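Local coordinates for beta-L-arabinobiosidase (Bacteroides thetaiotaomicron, PDB 5MQR), which probably removes arabinose-containing units from plant pectin by glycosidic bond hydrolysis and may also have exo-alpha-sialidase activity, at residues H150-F155 with G261-N266; E503-P506 with F510-K513; G1028-R1033 with D1052-D1057. One frame throughout, in Å; residues are numbered along the deposited sequence.

Contact 1: H150-F155 with G261-N266; sequences HQRVGF and GYKAFN. With EDO (1,2-ethanediol), chain H.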
loop_
_atom_site.group_PDB
_atom_site.type_symbol
_atom_site.label_atom_id
_atom_site.label_comp_id
_atom_site.label_asym_id
_atom_site.label_seq_id
_atom_site.Cartn_x
_atom_site.Cartn_y
_atom_site.Cartn_z
ATOM N N HIS A 150 -14.115 -10.315 38.720
ATOM C CA HIS A 150 -13.193 -10.792 37.713
ATOM C C HIS A 150 -13.992 -11.410 36.571
ATOM O O HIS A 150 -14.764 -12.336 36.813
ATOM C CB HIS A 150 -12.252 -11.851 38.283
ATOM C CG HIS A 150 -11.151 -12.208 37.340
ATOM N ND1 HIS A 150 -11.242 -13.257 36.449
ATOM C CD2 HIS A 150 -9.965 -11.604 37.091
ATOM C CE1 HIS A 150 -10.140 -13.309 35.724
ATOM N NE2 HIS A 150 -9.345 -12.322 36.102
ATOM N N GLN A 151 -13.813 -10.870 35.371
ATOM C CA GLN A 151 -14.505 -11.284 34.137
ATOM C C GLN A 151 -13.502 -11.367 33.029
ATOM O O GLN A 151 -12.693 -10.445 32.905
ATOM C CB GLN A 151 -15.397 -10.157 33.573
ATOM C CG GLN A 151 -16.583 -9.794 34.335
ATOM C CD GLN A 151 -16.327 -8.796 35.420
ATOM O OE1 GLN A 151 -16.413 -9.144 36.569
ATOM N NE2 GLN A 151 -16.057 -7.549 35.063
ATOM N N ARG A 152 -13.629 -12.355 32.155
ATOM C CA ARG A 152 -12.881 -12.362 30.882
ATOM C C ARG A 152 -13.770 -12.020 29.697
ATOM O O ARG A 152 -13.269 -11.959 28.563
ATOM C CB ARG A 152 -12.242 -13.730 30.653
ATOM C CG ARG A 152 -11.319 -14.195 31.759
ATOM C CD ARG A 152 -10.076 -13.333 31.815
ATOM N NE ARG A 152 -8.960 -14.086 32.373
ATOM C CZ ARG A 152 -7.869 -13.555 32.936
ATOM N NH1 ARG A 152 -7.676 -12.223 32.987
ATOM N NH2 ARG A 152 -6.933 -14.382 33.429
ATOM N N VAL A 153 -15.077 -11.852 29.965
ATOM C CA VAL A 153 -16.088 -11.528 28.965
ATOM C C VAL A 153 -17.100 -10.616 29.636
ATOM O O VAL A 153 -17.511 -10.876 30.764
ATOM C CB VAL A 153 -16.813 -12.786 28.372
ATOM C CG1 VAL A 153 -17.420 -13.689 29.441
ATOM C CG2 VAL A 153 -17.897 -12.372 27.370
ATOM N N GLY A 154 -17.484 -9.561 28.917
ATOM C CA GLY A 154 -18.289 -8.474 29.434
ATOM C C GLY A 154 -19.622 -8.169 28.775
ATOM O O GLY A 154 -20.452 -7.525 29.411
ATOM N N PHE A 155 -19.847 -8.650 27.550
ATOM C CA PHE A 155 -20.916 -8.166 26.706
ATOM C C PHE A 155 -21.452 -9.249 25.788
ATOM O O PHE A 155 -20.672 -10.028 25.252
ATOM C CB PHE A 155 -20.425 -7.030 25.804
ATOM C CG PHE A 155 -20.123 -5.742 26.514
ATOM C CD1 PHE A 155 -21.122 -5.027 27.128
ATOM C CD2 PHE A 155 -18.853 -5.211 26.491
ATOM C CE1 PHE A 155 -20.849 -3.813 27.747
ATOM C CE2 PHE A 155 -18.574 -4.008 27.110
ATOM C CZ PHE A 155 -19.576 -3.307 27.744
ATOM N N GLY A 261 -7.964 -25.010 32.040
ATOM C CA GLY A 261 -7.967 -23.591 32.396
ATOM C C GLY A 261 -7.031 -22.749 31.564
ATOM O O GLY A 261 -6.165 -22.080 32.093
ATOM N N TYR A 262 -7.220 -22.793 30.253
ATOM C CA TYR A 262 -6.560 -21.897 29.348
ATOM C C TYR A 262 -7.254 -20.565 29.565
ATOM O O TYR A 262 -8.450 -20.526 29.879
ATOM C CB TYR A 262 -6.702 -22.380 27.907
ATOM C CG TYR A 262 -6.110 -23.757 27.642
ATOM C CD1 TYR A 262 -4.810 -24.090 28.071
ATOM C CD2 TYR A 262 -6.845 -24.743 26.977
ATOM C CE1 TYR A 262 -4.266 -25.348 27.835
ATOM C CE2 TYR A 262 -6.302 -26.009 26.739
ATOM C CZ TYR A 262 -5.014 -26.296 27.161
ATOM O OH TYR A 262 -4.496 -27.535 26.913
ATOM N N LYS A 263 -6.513 -19.478 29.406
ATOM C CA LYS A 263 -6.951 -18.199 29.949
ATOM C C LYS A 263 -7.280 -17.168 28.912
ATOM O O LYS A 263 -6.576 -17.054 27.927
ATOM C CB LYS A 263 -5.864 -17.637 30.850
ATOM C CG LYS A 263 -5.369 -18.687 31.809
ATOM C CD LYS A 263 -4.938 -18.139 33.146
ATOM C CE LYS A 263 -4.860 -19.300 34.127
ATOM N NZ LYS A 263 -4.213 -18.834 35.374
ATOM N N ALA A 264 -8.338 -16.401 29.176
ATOM C CA ALA A 264 -8.702 -15.231 28.382
ATOM C C ALA A 264 -8.957 -15.582 26.915
ATOM O O ALA A 264 -8.466 -14.907 25.999
ATOM C CB ALA A 264 -7.630 -14.151 28.518
ATOM N N PHE A 265 -9.704 -16.667 26.718
ATOM C CA PHE A 265 -10.162 -17.104 25.400
ATOM C C PHE A 265 -10.688 -15.950 24.550
ATOM O O PHE A 265 -11.459 -15.103 25.012
ATOM C CB PHE A 265 -11.261 -18.155 25.586
ATOM C CG PHE A 265 -11.920 -18.616 24.310
ATOM C CD1 PHE A 265 -12.985 -17.906 23.762
ATOM C CD2 PHE A 265 -11.514 -19.794 23.698
ATOM C CE1 PHE A 265 -13.607 -18.336 22.600
ATOM C CE2 PHE A 265 -12.132 -20.251 22.527
ATOM C CZ PHE A 265 -13.185 -19.518 21.975
ATOM N N ASN A 266 -10.240 -15.903 23.310
ATOM C CA ASN A 266 -10.930 -15.133 22.275
ATOM C C ASN A 266 -10.800 -15.897 20.988
ATOM O O ASN A 266 -9.940 -16.760 20.871
ATOM C CB ASN A 266 -10.425 -13.690 22.144
ATOM C CG ASN A 266 -8.934 -13.585 21.884
ATOM O OD1 ASN A 266 -8.515 -13.087 20.838
ATOM N ND2 ASN A 266 -8.122 -14.015 22.852
HETATM C C1 EDO H . -5.996 -13.129 36.476
HETATM O O1 EDO H . -6.339 -11.790 36.046
HETATM C C2 EDO H . -4.612 -13.567 35.973
HETATM O O2 EDO H . -4.519 -14.967 35.699
HETATM O O HOH W 1 -12.060 -14.759 27.610
#

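Contact 2: E503-P506 with F510-K513; sequences ELTP and FRMK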
loop_
_atom_site.group_PDB
_atom_site.type_symbol
_atom_site.label_atom_id
_atom_site.label_comp_id
_atom_site.label_asym_id
_atom_site.label_seq_id
_atom_site.Cartn_x
_atom_site.Cartn_y
_atom_site.Cartn_z
ATOM N N GLU A 503 14.208 21.644 20.262
ATOM C CA GLU A 503 13.582 21.796 21.584
ATOM C C GLU A 503 13.145 23.222 21.818
ATOM O O GLU A 503 13.934 24.117 21.575
ATOM C CB GLU A 503 14.580 21.457 22.707
ATOM C CG GLU A 503 14.282 20.196 23.480
ATOM C CD GLU A 503 15.365 19.831 24.501
ATOM O OE1 GLU A 503 16.038 20.748 25.007
ATOM O OE2 GLU A 503 15.530 18.614 24.800
ATOM N N LEU A 504 11.920 23.424 22.298
ATOM C CA LEU A 504 11.561 24.686 22.916
ATOM C C LEU A 504 11.725 24.460 24.407
ATOM O O LEU A 504 11.086 23.595 24.953
ATOM C CB LEU A 504 10.126 25.080 22.572
ATOM C CG LEU A 504 9.840 25.458 21.115
ATOM C CD1 LEU A 504 8.349 25.640 20.934
ATOM C CD2 LEU A 504 10.570 26.710 20.666
ATOM N N THR A 505 12.613 25.194 25.050
ATOM C CA THR A 505 12.975 24.965 26.458
ATOM C C THR A 505 12.164 25.857 27.396
ATOM O O THR A 505 11.634 26.905 26.976
ATOM C CB THR A 505 14.475 25.272 26.734
ATOM O OG1 THR A 505 14.732 26.675 26.576
ATOM C CG2 THR A 505 15.378 24.496 25.782
ATOM N N PRO A 506 12.087 25.465 28.680
ATOM C CA PRO A 506 11.391 26.315 29.660
ATOM C C PRO A 506 12.110 27.601 30.038
ATOM O O PRO A 506 11.527 28.387 30.755
ATOM C CB PRO A 506 11.220 25.394 30.877
ATOM C CG PRO A 506 12.245 24.326 30.724
ATOM C CD PRO A 506 12.502 24.163 29.258
ATOM N N PHE A 510 15.054 28.175 21.704
ATOM C CA PHE A 510 14.794 27.198 20.657
ATOM C C PHE A 510 16.169 26.663 20.318
ATOM O O PHE A 510 17.036 27.424 19.868
ATOM C CB PHE A 510 14.120 27.893 19.463
ATOM C CG PHE A 510 13.689 26.973 18.343
ATOM C CD1 PHE A 510 13.167 25.705 18.585
ATOM C CD2 PHE A 510 13.775 27.410 17.024
ATOM C CE1 PHE A 510 12.756 24.886 17.528
ATOM C CE2 PHE A 510 13.385 26.589 15.965
ATOM C CZ PHE A 510 12.859 25.327 16.221
ATOM N N ARG A 511 16.408 25.384 20.591
ATOM C CA ARG A 511 17.756 24.814 20.427
ATOM C C ARG A 511 17.764 23.470 19.728
ATOM O O ARG A 511 16.743 22.781 19.671
ATOM C CB ARG A 511 18.448 24.683 21.777
ATOM C CG ARG A 511 17.777 23.712 22.746
ATOM C CD ARG A 511 18.518 23.652 24.094
ATOM N NE ARG A 511 18.070 22.503 24.903
ATOM C CZ ARG A 511 18.672 22.049 26.006
ATOM N NH1 ARG A 511 19.779 22.630 26.487
ATOM N NH2 ARG A 511 18.156 21.002 26.640
HETATM N N MSE A 512 18.931 23.112 19.203
HETATM C CA MSE A 512 19.129 21.860 18.479
HETATM C C MSE A 512 20.162 20.996 19.176
HETATM O O MSE A 512 21.234 21.497 19.552
HETATM C CB MSE A 512 19.602 22.218 17.081
HETATM C CG MSE A 512 20.068 20.963 16.356
HETATM SE SE MSE A 512 20.011 21.304 14.405
HETATM C CE MSE A 512 21.203 22.823 14.376
ATOM N N LYS A 513 19.881 19.696 19.311
ATOM C CA LYS A 513 20.832 18.786 19.932
ATOM C C LYS A 513 21.869 18.356 18.896
ATOM O O LYS A 513 21.501 17.766 17.882
ATOM C CB LYS A 513 20.099 17.574 20.496
ATOM C CG LYS A 513 20.979 16.589 21.260
ATOM C CD LYS A 513 20.147 15.551 22.012
ATOM C CE LYS A 513 21.000 14.585 22.818
ATOM N NZ LYS A 513 21.882 15.283 23.788
HETATM O O HOH W 2 16.155 18.375 27.287
#

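Contact 3: G1028-R1033 with D1052-D1057; sequences GLIGLR and DWFCLD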
loop_
_atom_site.group_PDB
_atom_site.type_symbol
_atom_site.label_atom_id
_atom_site.label_comp_id
_atom_site.label_asym_id
_atom_site.label_seq_id
_atom_site.Cartn_x
_atom_site.Cartn_y
_atom_site.Cartn_z
ATOM N N GLY A 1028 -0.374 -2.198 -22.318
ATOM C CA GLY A 1028 -1.183 -3.352 -22.682
ATOM C C GLY A 1028 -1.427 -4.235 -21.480
ATOM O O GLY A 1028 -2.571 -4.380 -21.019
ATOM N N LEU A 1029 -0.341 -4.825 -20.969
ATOM C CA LEU A 1029 -0.397 -5.732 -19.810
ATOM C C LEU A 1029 -0.938 -5.044 -18.544
ATOM O O LEU A 1029 -1.956 -5.430 -18.026
ATOM C CB LEU A 1029 0.984 -6.320 -19.538
ATOM C CG LEU A 1029 0.925 -7.542 -18.643
ATOM C CD1 LEU A 1029 0.499 -8.783 -19.402
ATOM C CD2 LEU A 1029 2.288 -7.772 -18.056
ATOM N N ILE A 1030 -0.260 -4.010 -18.076
ATOM C CA ILE A 1030 -0.753 -3.194 -16.965
ATOM C C ILE A 1030 -1.934 -2.346 -17.426
ATOM O O ILE A 1030 -2.844 -2.070 -16.653
ATOM C CB ILE A 1030 0.349 -2.256 -16.426
ATOM C CG1 ILE A 1030 1.526 -3.059 -15.862
ATOM C CG2 ILE A 1030 -0.187 -1.306 -15.350
ATOM C CD1 ILE A 1030 1.232 -3.713 -14.533
ATOM N N GLY A 1031 -1.918 -1.939 -18.692
ATOM C CA GLY A 1031 -3.086 -1.384 -19.310
ATOM C C GLY A 1031 -3.309 0.100 -19.107
ATOM O O GLY A 1031 -4.455 0.556 -19.240
ATOM N N LEU A 1032 -2.258 0.874 -18.846
ATOM C CA LEU A 1032 -2.421 2.332 -18.846
ATOM C C LEU A 1032 -2.637 2.805 -20.272
ATOM O O LEU A 1032 -1.757 2.639 -21.103
ATOM C CB LEU A 1032 -1.207 3.030 -18.248
ATOM C CG LEU A 1032 -1.189 4.573 -18.277
ATOM C CD1 LEU A 1032 -2.355 5.201 -17.525
ATOM C CD2 LEU A 1032 0.125 5.059 -17.691
ATOM N N ARG A 1033 -3.802 3.385 -20.546
ATOM C CA ARG A 1033 -4.153 3.819 -21.903
ATOM C C ARG A 1033 -3.988 5.324 -22.100
ATOM O O ARG A 1033 -4.833 6.102 -21.692
ATOM C CB ARG A 1033 -5.595 3.403 -22.226
ATOM C CG ARG A 1033 -5.905 1.922 -21.942
ATOM C CD ARG A 1033 -5.092 0.950 -22.792
ATOM N NE ARG A 1033 -5.346 1.129 -24.220
ATOM C CZ ARG A 1033 -4.610 0.605 -25.206
ATOM N NH1 ARG A 1033 -3.539 -0.159 -24.946
ATOM N NH2 ARG A 1033 -4.943 0.845 -26.477
ATOM N N ASP A 1052 -1.177 -12.708 -7.889
ATOM C CA ASP A 1052 -1.768 -12.207 -6.652
ATOM C C ASP A 1052 -1.514 -10.726 -6.444
ATOM O O ASP A 1052 -2.273 -10.071 -5.739
ATOM C CB ASP A 1052 -1.229 -12.951 -5.437
ATOM C CG ASP A 1052 -1.723 -14.368 -5.353
ATOM O OD1 ASP A 1052 -2.667 -14.762 -6.087
ATOM O OD2 ASP A 1052 -1.160 -15.090 -4.517
ATOM N N TRP A 1053 -0.459 -10.196 -7.056
ATOM C CA TRP A 1053 -0.155 -8.781 -6.925
ATOM C C TRP A 1053 0.720 -8.335 -8.044
ATOM O O TRP A 1053 1.417 -9.147 -8.636
ATOM C CB TRP A 1053 0.568 -8.507 -5.593
ATOM C CG TRP A 1053 1.674 -9.467 -5.280
ATOM C CD1 TRP A 1053 1.582 -10.640 -4.548
ATOM C CD2 TRP A 1053 3.031 -9.368 -5.699
ATOM N NE1 TRP A 1053 2.813 -11.264 -4.497
ATOM C CE2 TRP A 1053 3.717 -10.502 -5.189
ATOM C CE3 TRP A 1053 3.742 -8.438 -6.472
ATOM C CZ2 TRP A 1053 5.088 -10.713 -5.415
ATOM C CZ3 TRP A 1053 5.110 -8.645 -6.691
ATOM C CH2 TRP A 1053 5.766 -9.781 -6.168
ATOM N N PHE A 1054 0.690 -7.038 -8.320
ATOM C CA PHE A 1054 1.715 -6.411 -9.163
ATOM C C PHE A 1054 1.624 -4.922 -8.988
ATOM O O PHE A 1054 0.642 -4.415 -8.436
ATOM C CB PHE A 1054 1.583 -6.776 -10.659
ATOM C CG PHE A 1054 0.255 -6.421 -11.271
ATOM C CD1 PHE A 1054 -0.003 -5.141 -11.715
ATOM C CD2 PHE A 1054 -0.731 -7.385 -11.425
ATOM C CE1 PHE A 1054 -1.233 -4.812 -12.285
ATOM C CE2 PHE A 1054 -1.965 -7.069 -11.987
ATOM C CZ PHE A 1054 -2.214 -5.777 -12.425
ATOM N N CYS A 1055 2.615 -4.208 -9.498
ATOM C CA CYS A 1055 2.585 -2.762 -9.383
ATOM C C CYS A 1055 3.448 -2.094 -10.424
ATOM O O CYS A 1055 4.571 -2.503 -10.655
ATOM C CB CYS A 1055 3.052 -2.356 -7.978
ATOM S SG CYS A 1055 3.248 -0.581 -7.756
ATOM N N LEU A 1056 2.899 -1.072 -11.055
ATOM C CA LEU A 1056 3.678 -0.149 -11.866
ATOM C C LEU A 1056 3.650 1.186 -11.168
ATOM O O LEU A 1056 2.606 1.732 -10.902
ATOM C CB LEU A 1056 3.113 -0.008 -13.267
ATOM C CG LEU A 1056 3.894 0.928 -14.197
ATOM C CD1 LEU A 1056 5.221 0.308 -14.631
ATOM C CD2 LEU A 1056 3.040 1.269 -15.410
ATOM N N ASP A 1057 4.826 1.714 -10.894
ATOM C CA ASP A 1057 4.986 2.892 -10.059
ATOM C C ASP A 1057 5.956 3.840 -10.723
ATOM O O ASP A 1057 6.656 3.486 -11.681
ATOM C CB ASP A 1057 5.543 2.455 -8.716
ATOM C CG ASP A 1057 5.094 3.321 -7.563
ATOM O OD1 ASP A 1057 4.612 4.460 -7.740
ATOM O OD2 ASP A 1057 5.247 2.841 -6.430
#

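Contact 1: H150-F155 with G261-N266
Arg152 lays one face of its guanidinium against the methyl of Ala264, with NE 4.1 Å from Ala264 CB, while the His150 ring stands steeply on the opposite face, its CE1 edge 3.5 Å above the plane. The methyl and that edge thus flank the flat cation. It reaches that slot because the chain bends at chi2 (-68°), which brings the head back beside His150. Glu247 fixes it there: its carboxylate forms a salt bridge with Arg152 NE and also accepts from Ala264 N, so one anion ties both segments. A leucine in place of Arg152 would probably leave Glu247 without its cationic mate and the CE1 edge of His150 without the flat face it rests against.

The solvent side, at Lys263, is looser. This exposed residue comes no nearer than 4.3 Å, its CD to Arg152 NH2. An ethanediol, probably from the crystallisation liquor, takes a hydrogen bond from His150 NE2 to its O1 (3.1 Å) and only a weak one from Arg152 NH1. A water lies between the backbones, 2.7 Å from Phe265 O and 3.2 Å from Arg152 O.

Behind this, strand 148-157 pairs with strand 163-170 in one four-stranded blade of the propeller and packs against strands 74-83 and 86-94 of another, while the loop of 261-266 runs straight into strand 266-269, the first of a further sheet.

Contact 2: E503-P506 with F510-K513
Glu503 OE1 is gripped twice by Arg511: NE and NH2 each donate to it at 2.7 Å, side-on, with the oxygen in the guanidinium plane. NH2 donates to the syn lone pair of OE1, NE arrives nearly along the C-O direction, and the carboxylate and guanidinium planes stand 33° apart. Arg511 gets there by setting CG between its backbone N and carbonyl carbon (chi1 64°) and then running extended to NE, side by side with Glu503. The other oxygen, Glu503 OE2, accepts from Gln488 and from a water at 2.6 Å. Across this pair comes Thr505, whose CG2 lies 3.5 Å from Arg511 NE, while its hydroxyl bonds to Asp507.

Beneath the side chains the backbones make a hydrogen-bonded antiparallel pair, Arg511 N to Glu503 O at 2.9 Å and Glu503 N to Arg511 O at 2.8 Å. On the other face of the sheet Leu504 crosses Phe510, CD2 to CD1 at 3.5 Å. The hairpin therefore has one polar and one apolar face. Arg511 also makes a cation-pi contact with Phe518 on the next strand, and with several donors converging on it the buried Glu503 carboxylate is likely to stay ionised, its charge balanced within the hairpin.

Contact 3: G1028-R1033 with D1052-D1057
Ile1030 meets strand 1053-1057 with both of its branches. The longer one sends CD1 against the Phe1054 ring, 3.4 Å from Phe1054 CD1 and 3.5 Å from Phe1054 CE1, at an oblique approach; the two side chains run alongside in opposing directions. The shorter branch, CG2, lies 4.1 Å from both CB and CD2 of Leu1056. The branches are divided this way because Ile1030 CG2 sits opposite its backbone N while CG1 lies beside that N (chi1 -63°). On the strand, Phe1054 and Leu1056 direct their side chains toward Ile1030 and Cys1055 between them points away, so the isoleucine meets two residues of the same face. No hydrogen bond passes between the segments; the contact is purely apolar.

A second shell holds these three in place. Phe661, on the short strand 660-662, touches Ile1030 and Leu1056 alike, Ile1068 of strand 1064-1071 packs on Ile1030, and the Trp1070 ring meets that of Phe1054. Gly1031, with phi at 86°, takes the chain off its helical course just after Ile1030. Farther along, Arg1033 reaches helix 948-964, where its NH2 bonds to Asn960.

The chain leaving helix 1022-1029 thus packs against the face of a five-stranded antiparallel sheet that carries Phe1054 and Leu1056. Strand 1053-1061 of that sheet belongs to the family 65 C-terminal type of sequence, consistent with a junction between helical and beta parts of the glycoside hydrolase.

How the contacts relate
From the N terminus, contact 1 comes first and closes the longest loop: more than a hundred residues, with the other three strands of the same blade and two helices, separate 150-155 from 261-266, and it ties parts of the propeller together. Contact 2 closes the shortest, a tight hairpin of three intervening residues in the carbohydrate-binding-like domain. Contact 3 spans eighteen residues near the C terminus and joins the helical domain to the terminal beta domain. The three follow in series; none nests in or crosses another. They sit well apart, with centres about 47 to 48 Å from each other and nearest atoms about 26 Å apart for contacts 1 and 3, so each belongs to a different region of the chain.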